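Local atomic coordinates of solute-binding periplasmic protein of iron/siderophore ABC transporter (Yersinia pestis, PDB entry 6B2Y), a protein that probably captures chelated iron in the periplasm and hands it to an ABC transporter for import across the inner membrane. Residues Gly290-Ala295 with Gln303-Lys308; Phe161-Phe164 with Lys170-Leu173. All blocks are in the same frame, centred on the assembly; numbering follows the deposited sequence.

How the interactions relate
Interaction 2 comes first along the chain and closes before interaction 1 opens. Their centres are 28 Å apart, on opposite sides of the chain's centre, and their nearest atoms are about 17 Å from each other, so they do not touch. They share no sheet or helix. Interaction 2 joins the end of strand 159-162, at the margin of the five-stranded parallel sheet, to helix 168-182. Interaction 1 ties the loop after strand 275-280 of the mixed sheet to helix 299-310. Each thus fastens a strand-to-helix connection around a different sheet, consistent with the two-lobed build of periplasmic binding proteins.

Interaction 1 (Gly290-Ala295 with Gln303-Lys308)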
# COMPACT_ATOMS: atom_id res chain seq x y z
N GLY A 290 -13.25 2.11 12.11
CA GLY A 290 -12.04 1.58 11.52
C GLY A 290 -10.80 1.89 12.34
O GLY A 290 -10.81 2.73 13.24
N VAL A 291 -9.71 1.20 12.01
CA VAL A 291 -8.45 1.40 12.69
C VAL A 291 -7.84 2.74 12.25
O VAL A 291 -7.86 3.08 11.06
CB VAL A 291 -7.49 0.23 12.39
CG1 VAL A 291 -6.15 0.45 13.05
CG2 VAL A 291 -8.11 -1.09 12.85
N VAL A 292 -7.31 3.48 13.21
CA VAL A 292 -6.77 4.82 13.01
C VAL A 292 -5.26 4.73 12.91
O VAL A 292 -4.58 4.41 13.89
CB VAL A 292 -7.21 5.77 14.14
CG1 VAL A 292 -6.46 7.08 14.04
CG2 VAL A 292 -8.71 5.99 14.05
N LEU A 293 -4.72 5.01 11.71
CA LEU A 293 -3.29 4.93 11.43
C LEU A 293 -2.96 5.92 10.32
O LEU A 293 -3.82 6.23 9.49
CB LEU A 293 -2.87 3.52 10.99
CG LEU A 293 -3.07 2.38 11.98
CD1 LEU A 293 -3.08 1.03 11.26
CD2 LEU A 293 -1.99 2.42 13.04
N GLY A 294 -1.71 6.40 10.30
CA GLY A 294 -1.24 7.27 9.24
C GLY A 294 -0.30 8.36 9.74
O GLY A 294 0.13 8.36 10.89
N ALA A 295 0.00 9.31 8.85
CA ALA A 295 1.11 10.24 9.07
C ALA A 295 0.85 11.21 10.21
O ALA A 295 1.79 11.87 10.66
CB ALA A 295 1.41 11.02 7.79
N GLN A 303 -3.45 2.83 19.21
CA GLN A 303 -3.75 1.82 20.21
C GLN A 303 -5.20 1.86 20.64
O GLN A 303 -5.84 0.82 20.78
CB GLN A 303 -2.84 2.00 21.43
CG GLN A 303 -2.94 0.89 22.45
CD GLN A 303 -2.59 -0.44 21.85
OE1 GLN A 303 -3.44 -1.32 21.70
NE2 GLN A 303 -1.32 -0.60 21.49
N ALA A 304 -5.75 3.07 20.83
CA ALA A 304 -7.14 3.19 21.28
C ALA A 304 -8.14 2.77 20.20
O ALA A 304 -9.17 2.15 20.51
CB ALA A 304 -7.41 4.63 21.70
N SER A 305 -7.81 2.99 18.93
CA SER A 305 -8.71 2.55 17.86
C SER A 305 -8.65 1.04 17.64
O SER A 305 -9.67 0.44 17.29
CB SER A 305 -8.38 3.27 16.56
OG SER A 305 -7.23 2.71 15.94
N LEU A 306 -7.49 0.41 17.85
CA LEU A 306 -7.38 -1.04 17.68
C LEU A 306 -8.20 -1.77 18.75
O LEU A 306 -8.96 -2.69 18.44
CB LEU A 306 -5.91 -1.46 17.75
CG LEU A 306 -5.65 -2.98 17.65
CD1 LEU A 306 -6.30 -3.54 16.40
CD2 LEU A 306 -4.17 -3.30 17.69
N GLN A 307 -8.06 -1.33 20.02
CA GLN A 307 -8.87 -1.88 21.11
C GLN A 307 -10.36 -1.85 20.78
O GLN A 307 -11.08 -2.81 21.06
CB GLN A 307 -8.60 -1.09 22.40
CG GLN A 307 -7.21 -1.30 22.99
CD GLN A 307 -6.87 -2.78 23.13
OE1 GLN A 307 -7.75 -3.59 23.43
NE2 GLN A 307 -5.61 -3.13 22.90
N LYS A 308 -10.84 -0.76 20.18
CA LYS A 308 -12.26 -0.72 19.83
C LYS A 308 -12.58 -1.71 18.73
O LYS A 308 -13.63 -2.38 18.78
CB LYS A 308 -12.67 0.70 19.42
CG LYS A 308 -13.99 0.73 18.65
CD LYS A 308 -14.82 1.97 18.98
CE LYS A 308 -13.95 3.21 19.13
NZ LYS A 308 -14.78 4.45 19.28
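Here a serine side chain on helix 299-310, Ser305, pins down the backbone of Val292 in the long loop that leads from strand 275-280 into that same helix. The contact is small, burying 167 Å², and one hydrogen bond carries it: Val292 N donates to Ser305 OG over 2.8 Å, almost straight at 169°. With a chi1 of 77°, Ser305 places OG between its own backbone N and carbonyl carbon, where it can also give its proton to Ala302 O one turn back. The hydroxyl is therefore gripped as donor and acceptor at once, which fixes its rotation and satisfies a buried polar atom.

Two valines close in around this bond. Val292 lays its branch point against the serine, with CB 3.7 Å from Ser305 CB, and its CG2 methyl also lies 3.7 Å from Ser305 CB. Val291 brings CG1 up to the oxygen instead, at 3.8 Å from Ser305 OG. The Val291 side chain also packs on Ile309 of the helix and Ala328 of strand 326-330, while its backbone bonds to Lys282. On the helix itself, Gln307 NE2 donates to Gln303 OE1 over 3.1 Å, and Gln303 NE2 in turn bonds to Glu383 O.

Leu306 rests on Ala328 and Ile382, so the helix lies against the mixed sheet with Ser305 turned to the loop. Strand 275-280, this helix and the parallel neighbouring strand 326-330 form a beta-alpha-beta crossover, the recurring unit of alpha/beta lobes in periplasmic binding proteins.

Interaction 2 (Phe161-Phe164 with Lys170-Leu173); sequences FVDF and KNTL
Past the end of strand 159-162 the chain turns, and the first turn of helix 168-182 passes across it, with Phe164 CA 5.3 Å from Thr172 CA and Asp163 CA 6.0 Å from Asn171 CA. Asp163 and Asn171 make the polar half of the contact. Asn171 ND2 donates to Asp163 OD2 over 3.0 Å at 167°, meeting its anti lone pair; that oxygen lies close to the plane of the Asn171 amide, while carboxylate and amide are turned 77° against each other. Asn171 CB also packs on Asp163 O, at 3.4 Å.

The carboxylate is held from both ends. CG lies opposite the backbone N of Asp163 (chi1 177°), which carries the oxygens over the turn: OD1 takes the N-H groups of Arg165 and Asn166, and OD2 that of Ser167 besides the amide. Four donors thus surround a buried acid, and would probably stabilise its negative charge. The carbonyls Asp163 O and Asn171 O approach to 3.3 Å without bonding to each other; Ser175 OG is within hydrogen-bonding contact of both, with one proton to offer either or share.

The apolar half is Phe164 across Thr172, at about a right angle. The ring meets the threonine methyl, CD1 to CG2 at 3.9 Å, and Phe164 CE1 stands 3.5 Å from Thr172 O, which lies oblique to the ring. Thr172 OG1, also beside the ring's CD1, bonds to Pro168 O.

Asp163, with OD1 bonded to Arg165 N, forms an Asx turn, here organising the strand-turn-helix connection at the outermost strand of the parallel sheet of an alpha/beta lobe.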
# COMPACT_ATOMS: atom_id res chain seq x y z
N PHE A 161 0.65 0.50 -17.25
CA PHE A 161 0.08 -0.21 -16.10
C PHE A 161 1.17 -0.76 -15.20
O PHE A 161 2.15 -1.33 -15.68
CB PHE A 161 -0.84 -1.35 -16.54
CG PHE A 161 -2.12 -0.88 -17.15
CD1 PHE A 161 -3.22 -0.61 -16.35
CD2 PHE A 161 -2.21 -0.66 -18.52
CE1 PHE A 161 -4.40 -0.15 -16.91
CE2 PHE A 161 -3.39 -0.19 -19.08
CZ PHE A 161 -4.48 0.06 -18.28
N VAL A 162 0.99 -0.58 -13.89
CA VAL A 162 1.84 -1.17 -12.85
C VAL A 162 0.98 -2.06 -11.97
O VAL A 162 -0.24 -2.09 -12.10
CB VAL A 162 2.55 -0.10 -12.00
CG1 VAL A 162 3.53 0.71 -12.85
CG2 VAL A 162 1.50 0.81 -11.30
N ASP A 163 1.63 -2.81 -11.07
CA ASP A 163 0.87 -3.55 -10.07
C ASP A 163 1.66 -3.66 -8.77
O ASP A 163 2.76 -4.22 -8.76
CB ASP A 163 0.50 -4.95 -10.54
CG ASP A 163 -0.24 -5.74 -9.46
OD1 ASP A 163 -1.24 -5.21 -8.92
OD2 ASP A 163 0.20 -6.86 -9.12
N PHE A 164 1.06 -3.15 -7.69
CA PHE A 164 1.48 -3.36 -6.31
C PHE A 164 0.40 -4.03 -5.49
O PHE A 164 0.58 -4.21 -4.27
CB PHE A 164 1.86 -2.03 -5.64
CG PHE A 164 2.89 -1.26 -6.39
CD1 PHE A 164 4.22 -1.68 -6.39
CD2 PHE A 164 2.54 -0.11 -7.11
CE1 PHE A 164 5.19 -0.97 -7.06
CE2 PHE A 164 3.50 0.60 -7.79
CZ PHE A 164 4.82 0.17 -7.77
N LYS A 170 5.52 -10.79 -6.67
CA LYS A 170 6.11 -10.92 -8.00
C LYS A 170 6.32 -9.58 -8.70
O LYS A 170 7.25 -9.45 -9.50
CB LYS A 170 5.21 -11.80 -8.89
CG LYS A 170 5.12 -13.23 -8.40
CD LYS A 170 4.38 -14.08 -9.40
CE LYS A 170 2.89 -14.04 -9.16
NZ LYS A 170 2.19 -15.07 -9.98
N ASN A 171 5.50 -8.57 -8.38
CA ASN A 171 5.33 -7.42 -9.27
C ASN A 171 5.82 -6.09 -8.70
O ASN A 171 5.89 -5.10 -9.45
CB ASN A 171 3.85 -7.27 -9.66
CG ASN A 171 3.37 -8.38 -10.60
OD1 ASN A 171 4.16 -9.15 -11.15
ND2 ASN A 171 2.05 -8.45 -10.80
N THR A 172 6.14 -6.03 -7.41
CA THR A 172 6.55 -4.75 -6.84
C THR A 172 7.83 -4.25 -7.50
O THR A 172 7.91 -3.08 -7.91
CB THR A 172 6.75 -4.87 -5.33
OG1 THR A 172 5.51 -5.18 -4.70
CG2 THR A 172 7.26 -3.52 -4.77
N LEU A 173 8.85 -5.12 -7.60
CA LEU A 173 10.13 -4.70 -8.16
C LEU A 173 10.06 -4.51 -9.67
O LEU A 173 10.57 -3.49 -10.17
CB LEU A 173 11.23 -5.70 -7.75
CG LEU A 173 11.41 -5.74 -6.24
CD1 LEU A 173 12.55 -6.70 -5.88
CD2 LEU A 173 11.70 -4.32 -5.72